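Local coordinates for protein MS5a (PDB 6L77) that is a meiosis-related plant protein of incompletely known function, whose cystatin-like folds appear to enhance papain in a non-canonical way rather than inhibit it, at residues K181-N185 against R209-E213; D110-S114 against L164-V168; Q75-I81 against S146-R152. All blocks are in the same frame, centred on the assembly; numbering follows the deposited sequence.

Contact 1 (K181-N185 against R209-E213); sequences KSLRN and RRTVE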
# COMPACT_ATOMS: atom_id res chain seq x y z
N LYS A 181 -11.02 0.35 7.74
CA LYS A 181 -11.69 -0.71 7.00
C LYS A 181 -12.32 -0.28 5.68
O LYS A 181 -12.67 -1.14 4.88
CB LYS A 181 -12.80 -1.35 7.87
CG LYS A 181 -12.29 -2.10 9.10
CD LYS A 181 -13.45 -2.79 9.83
CE LYS A 181 -13.06 -3.23 11.23
NZ LYS A 181 -12.04 -4.31 11.24
N SER A 182 -12.50 1.01 5.43
CA SER A 182 -13.11 1.46 4.19
C SER A 182 -12.05 2.00 3.24
O SER A 182 -11.09 2.64 3.66
CB SER A 182 -14.17 2.52 4.43
OG SER A 182 -13.58 3.79 4.62
N LEU A 183 -12.25 1.76 1.95
CA LEU A 183 -11.30 2.20 0.92
C LEU A 183 -11.57 3.67 0.59
O LEU A 183 -12.23 4.02 -0.39
CB LEU A 183 -11.41 1.30 -0.31
CG LEU A 183 -10.26 1.51 -1.30
CD1 LEU A 183 -8.98 1.07 -0.64
CD2 LEU A 183 -10.54 0.72 -2.58
N ARG A 184 -11.06 4.54 1.45
CA ARG A 184 -11.24 5.98 1.32
C ARG A 184 -9.88 6.67 1.29
O ARG A 184 -8.84 6.05 1.56
CB ARG A 184 -12.08 6.53 2.49
CG ARG A 184 -11.54 6.16 3.87
CD ARG A 184 -11.76 7.29 4.90
NE ARG A 184 -11.09 8.52 4.48
CZ ARG A 184 -11.67 9.71 4.36
NH1 ARG A 184 -10.96 10.75 3.94
NH2 ARG A 184 -12.96 9.85 4.66
N ASN A 185 -9.88 7.97 0.99
CA ASN A 185 -8.64 8.74 0.96
C ASN A 185 -8.00 8.78 2.34
O ASN A 185 -8.66 9.11 3.33
CB ASN A 185 -8.91 10.16 0.48
CG ASN A 185 -9.29 10.22 -0.99
OD1 ASN A 185 -9.29 9.19 -1.67
ND2 ASN A 185 -9.63 11.40 -1.47
N ARG A 209 0.28 8.61 0.63
CA ARG A 209 -1.08 9.07 0.40
C ARG A 209 -1.81 8.07 -0.50
O ARG A 209 -1.35 7.76 -1.60
CB ARG A 209 -1.13 10.46 -0.24
CG ARG A 209 -2.56 10.96 -0.34
CD ARG A 209 -2.67 12.28 -1.09
NE ARG A 209 -2.02 13.37 -0.36
CZ ARG A 209 -0.90 13.97 -0.75
NH1 ARG A 209 -0.29 13.61 -1.87
NH2 ARG A 209 -0.40 14.96 -0.01
N ARG A 210 -2.95 7.58 -0.02
CA ARG A 210 -3.87 6.79 -0.82
C ARG A 210 -5.02 7.69 -1.26
O ARG A 210 -5.74 8.24 -0.42
CB ARG A 210 -4.42 5.60 -0.04
CG ARG A 210 -5.39 4.73 -0.86
CD ARG A 210 -6.54 4.21 0.02
NE ARG A 210 -6.06 3.25 1.02
CZ ARG A 210 -6.70 2.97 2.16
NH1 ARG A 210 -7.83 3.58 2.46
NH2 ARG A 210 -6.19 2.07 2.99
N THR A 211 -5.21 7.83 -2.56
CA THR A 211 -6.38 8.52 -3.07
C THR A 211 -7.20 7.53 -3.88
O THR A 211 -6.64 6.66 -4.57
CB THR A 211 -6.00 9.75 -3.90
OG1 THR A 211 -5.12 9.37 -4.95
CG2 THR A 211 -5.27 10.74 -3.02
N VAL A 212 -8.52 7.63 -3.76
CA VAL A 212 -9.46 6.67 -4.34
C VAL A 212 -10.39 7.45 -5.26
O VAL A 212 -10.98 8.45 -4.84
CB VAL A 212 -10.25 5.92 -3.25
CG1 VAL A 212 -11.17 4.87 -3.88
CG2 VAL A 212 -9.30 5.25 -2.25
N GLU A 213 -10.53 6.98 -6.49
CA GLU A 213 -11.38 7.68 -7.45
C GLU A 213 -12.84 7.42 -7.11
O GLU A 213 -13.25 6.26 -6.98
CB GLU A 213 -11.07 7.20 -8.88
CG GLU A 213 -11.37 8.21 -9.97
CD GLU A 213 -12.85 8.47 -10.19
OE1 GLU A 213 -13.22 9.61 -10.55
OE2 GLU A 213 -13.66 7.53 -9.99
O HOH W 1 -8.52 2.22 4.92
O HOH W 2 -10.40 11.02 -4.37
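The chain leaves helix 176-181 at S182, the first residue with non-helical phi/psi (-104/145), and tightens into an inverse gamma turn centred on L183 (-82/80), where R184 N makes a weak hydrogen bond to S182 O at 2.9 Å. This brings N185 beside strand 201-212: its CA lies 4.6 Å from that of T211, and N185 CA approaches R210 O at 3.3 Å in a CA-H...O contact. Regular pairing starts one residue later, with backbone hydrogen bonding between V186 and R210.

Two direct hydrogen bonds join the segments. N185 OD1 accepts from V212 N at 2.7 Å (150°), and R210 NH1 donates to R184 O at 2.8 Å (148°). Water 1 links S182 O to R210 NH1, and water 2 links N185 ND2 to V212 O. L183 CD1 lies over one face of the R210 guanidinium, 4.0 Å from NE, while L183 CG meets V212 CG2 at 4.0 Å. Beyond the two segments, R210 NE bonds to Y142 OH, its guanidinium makes a cation-pi contact with W138, and N185 ND2 reaches E171.

The R184 guanidinium turns back on its own segment, with NE and NH1 donating to N185 O at 2.8 and 2.9 Å. Side-chain groups therefore satisfy backbone polar atoms where the turn enters the sheet: an amide replaces a backbone acceptor for V212, and a buried arginine donates to a loop carbonyl.

Contact 2 (D110-S114 against L164-V168); sequences DKWPS and LDVVV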
# COMPACT_ATOMS: atom_id res chain seq x y z
N ASP A 110 6.45 16.42 4.38
CA ASP A 110 7.81 15.91 4.46
C ASP A 110 8.20 15.44 5.86
O ASP A 110 9.30 14.90 6.03
CB ASP A 110 8.81 16.97 3.98
CG ASP A 110 8.82 18.20 4.85
OD1 ASP A 110 7.76 18.55 5.41
OD2 ASP A 110 9.90 18.83 4.96
N LYS A 111 7.33 15.61 6.86
CA LYS A 111 7.65 15.21 8.22
C LYS A 111 6.43 14.58 8.88
O LYS A 111 5.29 14.82 8.49
CB LYS A 111 8.12 16.40 9.09
CG LYS A 111 9.29 17.19 8.55
CD LYS A 111 9.65 18.33 9.51
CE LYS A 111 10.48 19.40 8.82
NZ LYS A 111 11.71 18.86 8.18
N TRP A 112 6.72 13.77 9.89
CA TRP A 112 5.71 13.28 10.82
C TRP A 112 4.86 14.46 11.32
O TRP A 112 5.40 15.55 11.53
CB TRP A 112 6.39 12.60 12.00
CG TRP A 112 5.50 11.68 12.76
CD1 TRP A 112 4.72 11.97 13.85
CD2 TRP A 112 5.28 10.30 12.47
NE1 TRP A 112 4.03 10.85 14.25
CE2 TRP A 112 4.36 9.81 13.42
CE3 TRP A 112 5.78 9.43 11.50
CZ2 TRP A 112 3.92 8.48 13.42
CZ3 TRP A 112 5.35 8.12 11.50
CH2 TRP A 112 4.43 7.66 12.45
N PRO A 113 3.56 14.26 11.55
CA PRO A 113 2.73 15.36 12.06
C PRO A 113 3.20 15.82 13.43
O PRO A 113 3.46 15.01 14.32
CB PRO A 113 1.33 14.75 12.14
CG PRO A 113 1.56 13.25 12.14
CD PRO A 113 2.76 13.06 11.26
N SER A 114 3.29 17.14 13.59
CA SER A 114 3.64 17.78 14.84
C SER A 114 2.42 17.87 15.76
O SER A 114 1.28 17.71 15.34
CB SER A 114 4.19 19.18 14.59
OG SER A 114 3.18 19.99 14.01
N LEU A 164 6.55 0.50 14.64
CA LEU A 164 6.59 1.10 15.96
C LEU A 164 5.46 2.09 16.22
O LEU A 164 5.01 2.20 17.36
CB LEU A 164 7.92 1.83 16.18
CG LEU A 164 9.18 0.98 16.07
CD1 LEU A 164 10.41 1.85 16.28
CD2 LEU A 164 9.15 -0.14 17.09
N ASP A 165 4.99 2.79 15.19
CA ASP A 165 3.98 3.82 15.37
C ASP A 165 3.34 4.10 14.02
O ASP A 165 4.01 4.03 12.98
CB ASP A 165 4.61 5.10 15.95
CG ASP A 165 3.57 6.08 16.46
OD1 ASP A 165 2.38 5.70 16.56
OD2 ASP A 165 3.96 7.23 16.77
N VAL A 166 2.04 4.37 14.03
CA VAL A 166 1.29 4.64 12.81
C VAL A 166 0.31 5.77 13.10
O VAL A 166 -0.39 5.73 14.12
CB VAL A 166 0.53 3.40 12.29
CG1 VAL A 166 -0.30 3.75 11.05
CG2 VAL A 166 1.48 2.27 11.95
N VAL A 167 0.27 6.77 12.23
CA VAL A 167 -0.72 7.83 12.30
C VAL A 167 -1.39 7.92 10.94
O VAL A 167 -0.70 7.88 9.91
CB VAL A 167 -0.08 9.18 12.69
CG1 VAL A 167 -1.07 10.34 12.51
CG2 VAL A 167 0.45 9.12 14.12
N VAL A 168 -2.72 8.02 10.91
CA VAL A 168 -3.46 8.17 9.66
C VAL A 168 -4.22 9.49 9.71
O VAL A 168 -4.83 9.82 10.73
CB VAL A 168 -4.44 7.00 9.43
CG1 VAL A 168 -5.21 7.22 8.13
CG2 VAL A 168 -3.68 5.67 9.37
O HOH W 3 2.69 9.82 16.93
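Strand 161-170 enters this contact through a classic beta bulge, in which L164 and D165 both face R191 of strand 186-195. From the bulge, D165 directs its CA-to-CB bond toward the 110-114 loop, and its OD2 comes within 3.6 Å of W112 CZ2. Water 3 joins the same carboxylate to the indole: W112 NE1 donates to it at 3.2 Å, and it donates to D165 OD2 at 2.9 Å. V166 points away, but its N lies 4.4 Å from W112 CH2, near the plane of the ring at its edge. V167 again points toward the loop and supplies the apolar contacts, its CG2 at 3.6 Å from W112 CZ2 and its CG1 at 3.9 Å from P113 CG. L125 of strand 124-127 and Y189 of strand 186-195 also touch P113. No direct hydrogen bond crosses the 177 Å² interface; the contact is apolar and water-mediated, with W112 and P113, just before the N-cap S114 of helix 115-119, packing on the bulged strand next to edge strand 124-127 of the cystatin-like protein's antiparallel sheet.

Contact 3 (Q75-I81 against S146-R152); sequences QRSLGQI and SFFNRDR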
# COMPACT_ATOMS: atom_id res chain seq x y z
N GLN A 75 2.64 2.26 -13.34
CA GLN A 75 3.72 2.64 -12.44
C GLN A 75 4.44 3.85 -13.00
O GLN A 75 4.76 3.89 -14.19
CB GLN A 75 4.69 1.46 -12.27
CG GLN A 75 6.00 1.77 -11.55
CD GLN A 75 6.86 0.52 -11.36
OE1 GLN A 75 6.88 -0.08 -10.29
NE2 GLN A 75 7.56 0.12 -12.42
N ARG A 76 4.68 4.85 -12.15
CA ARG A 76 5.27 6.10 -12.61
C ARG A 76 6.63 6.39 -12.00
O ARG A 76 7.25 7.39 -12.37
CB ARG A 76 4.33 7.28 -12.33
CG ARG A 76 3.04 7.24 -13.14
CD ARG A 76 2.06 8.31 -12.66
NE ARG A 76 1.51 8.02 -11.33
CZ ARG A 76 0.47 7.22 -11.12
NH1 ARG A 76 -0.13 6.63 -12.15
NH2 ARG A 76 0.03 7.01 -9.89
N SER A 77 7.11 5.58 -11.06
CA SER A 77 8.44 5.79 -10.52
C SER A 77 9.03 4.45 -10.11
O SER A 77 8.31 3.50 -9.78
CB SER A 77 8.44 6.75 -9.31
OG SER A 77 9.74 6.87 -8.78
N LEU A 78 10.37 4.37 -10.15
CA LEU A 78 11.12 3.23 -9.65
C LEU A 78 11.78 3.51 -8.30
O LEU A 78 12.32 2.58 -7.70
CB LEU A 78 12.22 2.81 -10.64
CG LEU A 78 11.90 2.06 -11.93
CD1 LEU A 78 10.54 1.36 -11.92
CD2 LEU A 78 12.03 2.99 -13.12
N GLY A 79 11.77 4.76 -7.83
CA GLY A 79 12.54 5.13 -6.66
C GLY A 79 11.72 5.57 -5.47
O GLY A 79 12.26 5.96 -4.44
N GLN A 80 10.40 5.54 -5.63
CA GLN A 80 9.47 5.88 -4.56
C GLN A 80 8.12 5.34 -4.99
O GLN A 80 7.92 5.01 -6.17
CB GLN A 80 9.39 7.39 -4.33
CG GLN A 80 8.58 8.10 -5.39
CD GLN A 80 8.60 9.60 -5.26
OE1 GLN A 80 9.44 10.27 -5.85
NE2 GLN A 80 7.66 10.13 -4.49
N ILE A 81 7.19 5.25 -4.04
CA ILE A 81 5.84 4.81 -4.37
C ILE A 81 5.18 5.84 -5.29
O ILE A 81 5.08 7.02 -4.94
CB ILE A 81 5.01 4.59 -3.11
CG1 ILE A 81 5.54 3.39 -2.33
CG2 ILE A 81 3.56 4.36 -3.50
CD1 ILE A 81 4.70 3.06 -1.10
N SER A 146 7.01 0.73 0.54
CA SER A 146 7.91 1.86 0.77
C SER A 146 9.34 1.39 0.97
O SER A 146 10.28 1.97 0.40
CB SER A 146 7.44 2.65 2.00
OG SER A 146 6.11 3.13 1.83
N PHE A 147 9.54 0.36 1.79
CA PHE A 147 10.89 -0.15 2.03
C PHE A 147 11.51 -0.67 0.74
O PHE A 147 12.70 -0.42 0.47
CB PHE A 147 10.84 -1.26 3.09
CG PHE A 147 12.19 -1.82 3.44
CD1 PHE A 147 13.13 -1.05 4.10
CD2 PHE A 147 12.52 -3.12 3.10
CE1 PHE A 147 14.38 -1.56 4.41
CE2 PHE A 147 13.77 -3.65 3.41
CZ PHE A 147 14.69 -2.87 4.06
N PHE A 148 10.72 -1.39 -0.07
CA PHE A 148 11.19 -1.93 -1.35
C PHE A 148 11.69 -0.83 -2.27
O PHE A 148 12.75 -0.96 -2.90
CB PHE A 148 10.04 -2.71 -1.99
CG PHE A 148 10.30 -3.10 -3.42
CD1 PHE A 148 11.23 -4.09 -3.72
CD2 PHE A 148 9.60 -2.50 -4.45
CE1 PHE A 148 11.46 -4.47 -5.03
CE2 PHE A 148 9.83 -2.87 -5.77
CZ PHE A 148 10.77 -3.85 -6.06
N ASN A 149 10.94 0.27 -2.36
CA ASN A 149 11.32 1.36 -3.25
C ASN A 149 12.52 2.16 -2.75
O ASN A 149 13.03 3.00 -3.50
CB ASN A 149 10.15 2.31 -3.48
CG ASN A 149 9.18 1.80 -4.52
OD1 ASN A 149 9.45 1.86 -5.72
ND2 ASN A 149 8.04 1.26 -4.07
N ARG A 150 12.99 1.93 -1.52
CA ARG A 150 14.25 2.56 -1.11
C ARG A 150 15.42 2.05 -1.94
O ARG A 150 16.31 2.82 -2.32
CB ARG A 150 14.52 2.34 0.37
CG ARG A 150 13.54 3.05 1.31
CD ARG A 150 14.11 3.06 2.71
NE ARG A 150 15.48 3.55 2.69
CZ ARG A 150 15.81 4.83 2.87
NH1 ARG A 150 14.87 5.73 3.10
NH2 ARG A 150 17.08 5.19 2.81
N ASP A 151 15.45 0.74 -2.20
CA ASP A 151 16.49 0.16 -3.04
C ASP A 151 15.96 -1.19 -3.52
O ASP A 151 15.93 -2.15 -2.75
CB ASP A 151 17.80 0.00 -2.29
CG ASP A 151 18.96 -0.37 -3.21
OD1 ASP A 151 18.81 -1.32 -4.01
OD2 ASP A 151 20.01 0.29 -3.12
N ARG A 152 15.51 -1.23 -4.77
CA ARG A 152 14.86 -2.42 -5.29
C ARG A 152 15.84 -3.53 -5.60
O ARG A 152 15.40 -4.66 -5.88
CB ARG A 152 14.04 -2.06 -6.52
CG ARG A 152 12.86 -1.18 -6.15
CD ARG A 152 12.43 -0.30 -7.26
NE ARG A 152 11.54 -0.95 -8.20
CZ ARG A 152 10.28 -0.60 -8.43
NH1 ARG A 152 9.74 0.42 -7.79
NH2 ARG A 152 9.58 -1.27 -9.32
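R152 NH2 donates to Q75 OE1 at 3.1 Å with an angle of 163°, the stronger of the two hydrogen bonds between the segments; it joins Q75, at the end of strand 65-75 where the beta-hairpin loop to strand 82-88 begins, to R152, just beyond helix 138-150. Q75 OE1 is also hydrogen-bonded to Y17 OH, so this one amide oxygen accepts from both helix 12-29 and the loop that follows helix 138-150. R152 NH1 adds two weak bonds, to L78 O at 3.4 Å (126°) and, within its own segment, to N149 OD1 at 2.5 Å (121°).

The hairpin connection contains an ST turn, with G79 N donating to S77 OG at 3.1 Å (165°). Around the guanidinium, L78 CA lies over one face and Q75 OE1 lies near the plane at the edge; L78 CD1 is 3.8 Å from R152 NH2, and L78 O is 2.9 Å from R152 CD. The nearest CA pair is Q80 and N149, 5.1 Å apart; beside it G79 O and N149 O, both acceptors, come within 3.2 Å without bonding.

Packing continues toward the sheet, where I81 also meets V208 and L221 and S146 meets A206 and V208. S146 OG is bonded to Y142 O and N149 ND2 to I145 O, so both polar ends are engaged within the helix. Against them lies the I81 side chain, with CD1 at 3.3 Å from S146 OG and CG1 at 3.7 Å from N149 ND2.

How the contacts relate
Along the chain, contacts 3 and 2 alternate: 75-81, 110-114, 146-152, then 164-168; contact 1 follows both. Their centres are well separated, 18 Å between contacts 1 and 2 and 20 Å for each other pair, and none touch, with nearest atoms about 6 Å apart for contact 1 with either neighbour and about 11 Å for contacts 2 and 3. Contacts 1 and 3 lie on opposite sides of the chain's centre, yet Y142 of helix 138-150 meets residues of both, R210 and S146. Contacts 1 and 2 reach the same antiparallel sheet. The three contacts join loops, and in contact 3 the end of helix 138-150, to separate parts of one cystatin-like framework.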